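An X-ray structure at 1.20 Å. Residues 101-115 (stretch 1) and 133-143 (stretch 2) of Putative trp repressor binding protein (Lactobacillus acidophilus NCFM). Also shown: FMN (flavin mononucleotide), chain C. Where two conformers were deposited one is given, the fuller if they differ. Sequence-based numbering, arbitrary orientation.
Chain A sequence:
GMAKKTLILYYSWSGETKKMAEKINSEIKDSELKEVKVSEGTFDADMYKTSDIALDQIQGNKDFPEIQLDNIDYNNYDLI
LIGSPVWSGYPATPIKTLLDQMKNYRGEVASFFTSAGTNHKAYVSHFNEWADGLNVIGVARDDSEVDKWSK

Stretch 1 101-115: QMKNYRGEVASFFTS
Stretch 2 (133-143) GLNVIGVARDD

Parallel β-strands pair by a simple rule: one residue sends both its N-H and its C=O to the neighbouring strand, and the two bonds reach residues on either side of its partner. Strand 108-114 and the strand running through Val136 to Arg141 of this FMN-bound chain, running in the same direction with axes crossing at -36°, illustrate the rule and one departure from it. Val109 N donates to Asn135 O (2.8 Å), and Val109 O accepts from Ile137 N (2.8 Å), straddling Val136. Ser111 N donates to Gly138 O (3.0 Å) while Ser111 O accepts from Ala140 N (3.0 Å), straddling Val139. Phe113 N donates to Ala140 O (3.1 Å), and Phe113 O receives Asp142 N (2.8 Å) in a nearly linear bond, straddling Arg141.

The departure lies between the first two pairs. Val109 to Ser111 is a step of two, but Val136 to Val139 is a step of three. Ile137, at phi/psi -98/-11, is the additional residue, its psi far from extended, and Gly138 follows at 172/162; the other residues of both strands keep extended angles. CA-CA distances are 4.6 Å for Val109-Val136, 4.7 Å for Ser111-Val139 and 4.9 Å for Phe113-Arg141. Short CA-H...O contacts supplement the ladder, as from Val139 CA to Ser111 O (3.2 Å).

Just past the end of strand 108-114, Ser115 O accepts from NH2 of Arg141 (3.0 Å), whose side chain is extended with all four chi angles near 180°. A water accepts from Ser115 N (3.0 Å) and Arg141 NE (2.9 Å) and donates to Asp142 OD1 (2.8 Å), tying the ends together. At the other end, a second water donates to Tyr105 O (2.9 Å) and Gly107 O (2.7 Å) and accepts from Asn135 N (3.0 Å). Within stretch 1, Tyr105 N closes a type I turn on Met102 O (2.9 Å), and Tyr105 OH donates to Glu108 O (2.8 Å).

Packing completes the contact. Val109, Ser111 and Phe113 share a sheet face with Val136, Val139 and Arg141. Phe113 (chi1 57°, p; chi2 86°) meets Val139 CG1 at its ring edge, 4.0 Å from CD2, while Arg141 N lies over one ring face. Leu134 (m, t) packs against the turn: its CD2 lies 3.4 Å from Met102 O and 3.5 Å from Tyr105 O, its CD1 4.2 Å from Met102 CB, and its CB 4.1 Å from Val109 CG2 (Val109 chi1 t). Ile137 (p, t) sets CG1 4.0 Å from Ala110 CB and CG2 3.7 Å from Glu108 CG.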

# COMPACT_ATOMS: atom_id res chain seq x y z
N GLN A 101 5.02 -10.43 -2.51
CA GLN A 101 4.19 -11.57 -2.05
C GLN A 101 2.89 -11.70 -2.85
O GLN A 101 2.26 -12.76 -2.86
CB GLN A 101 3.92 -11.41 -0.56
CG GLN A 101 5.22 -11.63 0.23
CD GLN A 101 5.06 -11.63 1.73
OE1 GLN A 101 3.95 -11.72 2.27
NE2 GLN A 101 6.20 -11.54 2.42
N MSE A 102 2.47 -10.63 -3.52
CA MSE A 102 1.31 -10.62 -4.39
C MSE A 102 1.61 -11.00 -5.84
O MSE A 102 0.74 -10.85 -6.71
CB MSE A 102 0.65 -9.23 -4.36
CG MSE A 102 0.02 -8.93 -3.04
SE MSE A 102 -0.61 -7.08 -2.97
CE MSE A 102 -1.67 -7.14 -4.51
N LYS A 103 2.78 -11.57 -6.11
CA LYS A 103 3.22 -11.89 -7.46
C LYS A 103 2.21 -12.63 -8.34
O LYS A 103 2.15 -12.44 -9.56
CB LYS A 103 4.48 -12.75 -7.35
CG LYS A 103 4.97 -13.27 -8.67
N ASN A 104 1.46 -13.52 -7.72
CA ASN A 104 0.52 -14.35 -8.49
C ASN A 104 -0.91 -13.83 -8.55
O ASN A 104 -1.80 -14.51 -9.05
CB ASN A 104 0.61 -15.80 -7.99
CG ASN A 104 2.02 -16.40 -8.19
OD1 ASN A 104 2.58 -16.99 -7.28
ND2 ASN A 104 2.59 -16.21 -9.37
N TYR A 105 -1.12 -12.61 -8.08
CA TYR A 105 -2.44 -11.98 -8.13
C TYR A 105 -2.75 -11.52 -9.54
O TYR A 105 -1.98 -10.77 -10.13
CB TYR A 105 -2.48 -10.80 -7.18
CG TYR A 105 -3.75 -9.99 -7.27
CD1 TYR A 105 -4.99 -10.55 -7.07
CD2 TYR A 105 -3.70 -8.62 -7.58
CE1 TYR A 105 -6.15 -9.79 -7.13
CE2 TYR A 105 -4.85 -7.86 -7.64
CZ TYR A 105 -6.07 -8.46 -7.43
OH TYR A 105 -7.22 -7.73 -7.50
N ARG A 106 -3.90 -11.94 -10.05
CA ARG A 106 -4.25 -11.66 -11.45
C ARG A 106 -5.20 -10.49 -11.65
O ARG A 106 -5.46 -10.10 -12.77
CB ARG A 106 -4.85 -12.92 -12.08
CG ARG A 106 -3.83 -14.06 -12.17
CD ARG A 106 -4.42 -15.31 -12.79
NE ARG A 106 -5.57 -15.79 -12.02
CZ ARG A 106 -5.54 -16.75 -11.11
NH1 ARG A 106 -4.41 -17.39 -10.81
NH2 ARG A 106 -6.65 -17.09 -10.49
N GLY A 107 -5.70 -9.92 -10.58
CA GLY A 107 -6.69 -8.86 -10.65
C GLY A 107 -6.11 -7.46 -10.73
O GLY A 107 -4.95 -7.26 -11.04
N GLU A 108 -6.96 -6.48 -10.47
CA GLU A 108 -6.56 -5.07 -10.51
C GLU A 108 -5.99 -4.63 -9.16
O GLU A 108 -6.46 -5.06 -8.10
CB GLU A 108 -7.80 -4.22 -10.85
CG GLU A 108 -8.29 -4.45 -12.26
CD GLU A 108 -9.52 -3.67 -12.60
OE1 GLU A 108 -10.26 -3.25 -11.70
OE2 GLU A 108 -9.78 -3.49 -13.82
N VAL A 109 -5.00 -3.74 -9.22
CA VAL A 109 -4.37 -3.14 -8.06
C VAL A 109 -4.49 -1.62 -8.19
O VAL A 109 -4.26 -1.07 -9.25
CB VAL A 109 -2.88 -3.53 -8.01
CG1 VAL A 109 -2.16 -2.79 -6.85
CG2 VAL A 109 -2.69 -5.03 -7.90
N ALA A 110 -4.76 -0.94 -7.07
CA ALA A 110 -4.60 0.51 -7.04
C ALA A 110 -3.98 0.85 -5.70
O ALA A 110 -4.09 0.09 -4.75
CB ALA A 110 -5.92 1.21 -7.22
N SER A 111 -3.30 1.99 -5.64
CA SER A 111 -2.76 2.45 -4.35
C SER A 111 -3.32 3.79 -3.97
O SER A 111 -3.35 4.71 -4.77
CB SER A 111 -1.24 2.51 -4.39
OG SER A 111 -0.71 2.95 -3.13
N PHE A 112 -3.74 3.89 -2.71
CA PHE A 112 -4.06 5.16 -2.08
C PHE A 112 -2.95 5.53 -1.14
O PHE A 112 -2.42 4.69 -0.41
CB PHE A 112 -5.44 5.16 -1.37
CG PHE A 112 -5.58 4.15 -0.23
CD1 PHE A 112 -5.84 2.82 -0.50
CD2 PHE A 112 -5.47 4.56 1.10
CE1 PHE A 112 -6.01 1.90 0.53
CE2 PHE A 112 -5.65 3.65 2.13
CZ PHE A 112 -5.90 2.33 1.85
N PHE A 113 -2.57 6.80 -1.15
CA PHE A 113 -1.54 7.26 -0.25
C PHE A 113 -2.08 8.37 0.64
O PHE A 113 -2.96 9.13 0.24
CB PHE A 113 -0.25 7.70 -1.00
CG PHE A 113 -0.43 8.77 -2.01
CD1 PHE A 113 -0.40 10.11 -1.63
CD2 PHE A 113 -0.63 8.49 -3.34
CE1 PHE A 113 -0.56 11.12 -2.54
CE2 PHE A 113 -0.76 9.51 -4.27
CZ PHE A 113 -0.73 10.83 -3.87
N THR A 114 -1.45 8.51 1.81
CA THR A 114 -1.61 9.72 2.60
C THR A 114 -0.26 10.40 2.70
O THR A 114 0.80 9.78 2.56
CB THR A 114 -2.23 9.45 3.99
OG1 THR A 114 -1.30 8.80 4.86
CG2 THR A 114 -3.55 8.67 3.89
N SER A 115 -0.30 11.72 2.87
CA SER A 115 0.90 12.55 2.80
C SER A 115 0.65 13.89 3.44
O SER A 115 -0.46 14.23 3.83
CB SER A 115 1.31 12.78 1.35
OG SER A 115 0.42 13.75 0.78
N GLY A 133 4.54 -6.12 -13.03
CA GLY A 133 3.98 -7.44 -13.21
C GLY A 133 2.55 -7.53 -12.77
O GLY A 133 1.86 -8.50 -13.13
N LEU A 134 2.09 -6.56 -11.96
CA LEU A 134 0.69 -6.52 -11.56
C LEU A 134 -0.07 -5.50 -12.38
O LEU A 134 0.50 -4.55 -12.91
CB LEU A 134 0.59 -6.24 -10.07
CG LEU A 134 1.29 -7.22 -9.13
CD1 LEU A 134 1.21 -6.79 -7.71
CD2 LEU A 134 0.70 -8.63 -9.35
N ASN A 135 -1.37 -5.68 -12.49
CA ASN A 135 -2.22 -4.79 -13.26
C ASN A 135 -2.64 -3.59 -12.39
O ASN A 135 -3.67 -3.62 -11.72
CB ASN A 135 -3.48 -5.54 -13.73
CG ASN A 135 -4.41 -4.65 -14.49
OD1 ASN A 135 -4.06 -3.55 -14.88
ND2 ASN A 135 -5.61 -5.12 -14.73
N VAL A 136 -1.83 -2.54 -12.40
CA VAL A 136 -2.10 -1.31 -11.66
C VAL A 136 -3.00 -0.39 -12.45
O VAL A 136 -2.64 0.05 -13.54
CB VAL A 136 -0.78 -0.58 -11.26
CG1 VAL A 136 -1.08 0.69 -10.48
CG2 VAL A 136 0.14 -1.53 -10.45
N ILE A 137 -4.16 -0.10 -11.89
CA ILE A 137 -5.15 0.75 -12.56
C ILE A 137 -5.13 2.18 -12.09
O ILE A 137 -5.76 3.03 -12.73
CB ILE A 137 -6.60 0.19 -12.42
CG1 ILE A 137 -7.11 0.23 -10.96
CG2 ILE A 137 -6.69 -1.24 -13.02
CD1 ILE A 137 -8.65 0.03 -10.85
N GLY A 138 -4.43 2.50 -11.02
CA GLY A 138 -4.32 3.89 -10.58
C GLY A 138 -3.64 4.03 -9.24
O GLY A 138 -3.55 3.06 -8.47
N VAL A 139 -3.20 5.24 -8.98
CA VAL A 139 -2.59 5.64 -7.73
C VAL A 139 -3.06 7.05 -7.41
O VAL A 139 -2.98 7.89 -8.28
CB VAL A 139 -1.04 5.62 -7.81
CG1 VAL A 139 -0.41 6.02 -6.46
CG2 VAL A 139 -0.48 4.26 -8.25
N ALA A 140 -3.54 7.31 -6.21
CA ALA A 140 -4.13 8.63 -5.88
C ALA A 140 -4.12 8.87 -4.40
O ALA A 140 -4.05 7.95 -3.59
CB ALA A 140 -5.56 8.72 -6.42
N ARG A 141 -4.25 10.14 -4.04
CA ARG A 141 -4.25 10.52 -2.66
C ARG A 141 -5.59 10.22 -1.99
O ARG A 141 -6.66 10.45 -2.57
CB ARG A 141 -4.00 12.03 -2.53
CG ARG A 141 -3.61 12.48 -1.16
CD ARG A 141 -3.46 13.98 -1.09
NE ARG A 141 -2.87 14.33 0.20
CZ ARG A 141 -2.52 15.57 0.57
NH1 ARG A 141 -2.70 16.59 -0.25
NH2 ARG A 141 -2.00 15.77 1.75
N ASP A 142 -5.52 9.76 -0.75
CA ASP A 142 -6.71 9.57 0.06
C ASP A 142 -7.72 8.69 -0.70
O ASP A 142 -7.35 7.71 -1.34
CB ASP A 142 -7.29 10.95 0.51
CG ASP A 142 -6.29 11.79 1.27
OD1 ASP A 142 -5.40 11.24 1.94
OD2 ASP A 142 -6.42 13.03 1.18
N ASP A 143 -8.99 9.06 -0.62
CA ASP A 143 -10.08 8.35 -1.31
C ASP A 143 -10.52 9.07 -2.57
O ASP A 143 -11.62 8.81 -3.08
CB ASP A 143 -11.28 8.15 -0.36
CG ASP A 143 -11.88 9.46 0.14
OD1 ASP A 143 -11.27 10.52 -0.06
OD2 ASP A 143 -12.99 9.42 0.75
N1 FMN C . 4.92 13.61 3.50
C2 FMN C . 4.95 14.18 2.28
O2 FMN C . 4.04 14.93 1.89
N3 FMN C . 6.01 13.94 1.45
C4 FMN C . 7.10 13.18 1.81
O4 FMN C . 7.97 12.94 0.94
C4A FMN C . 7.08 12.62 3.09
N5 FMN C . 8.14 11.86 3.55
C5A FMN C . 8.02 11.23 4.78
C6 FMN C . 9.06 10.41 5.22
C7 FMN C . 8.98 9.75 6.45
C7M FMN C . 10.02 8.74 6.81
C8 FMN C . 7.88 9.98 7.27
C8M FMN C . 7.71 9.26 8.60
C9 FMN C . 6.82 10.77 6.84
C9A FMN C . 6.88 11.43 5.59
N10 FMN C . 5.86 12.25 5.14
C10 FMN C . 5.96 12.83 3.91
C1' FMN C . 4.60 12.41 5.94
C2' FMN C . 3.68 11.20 5.73
O2' FMN C . 3.50 10.88 4.36
C3' FMN C . 2.31 11.50 6.35
O3' FMN C . 2.50 11.93 7.70
C4' FMN C . 1.39 10.27 6.29
O4' FMN C . 0.04 10.68 6.33
C5' FMN C . 1.65 9.36 7.45
O5' FMN C . 0.91 8.14 7.28
P FMN C . 0.96 7.07 8.45
O1P FMN C . 0.49 7.77 9.71
O2P FMN C . 2.36 6.52 8.60
O3P FMN C . -0.05 6.02 8.00
O HOH W 1 2.90 -10.77 -11.32
O HOH W 2 -2.48 -8.24 -11.37
O HOH W 3 -6.33 -7.89 -14.19
O HOH W 4 -7.98 -3.88 -15.86
O HOH W 5 -3.14 12.68 2.59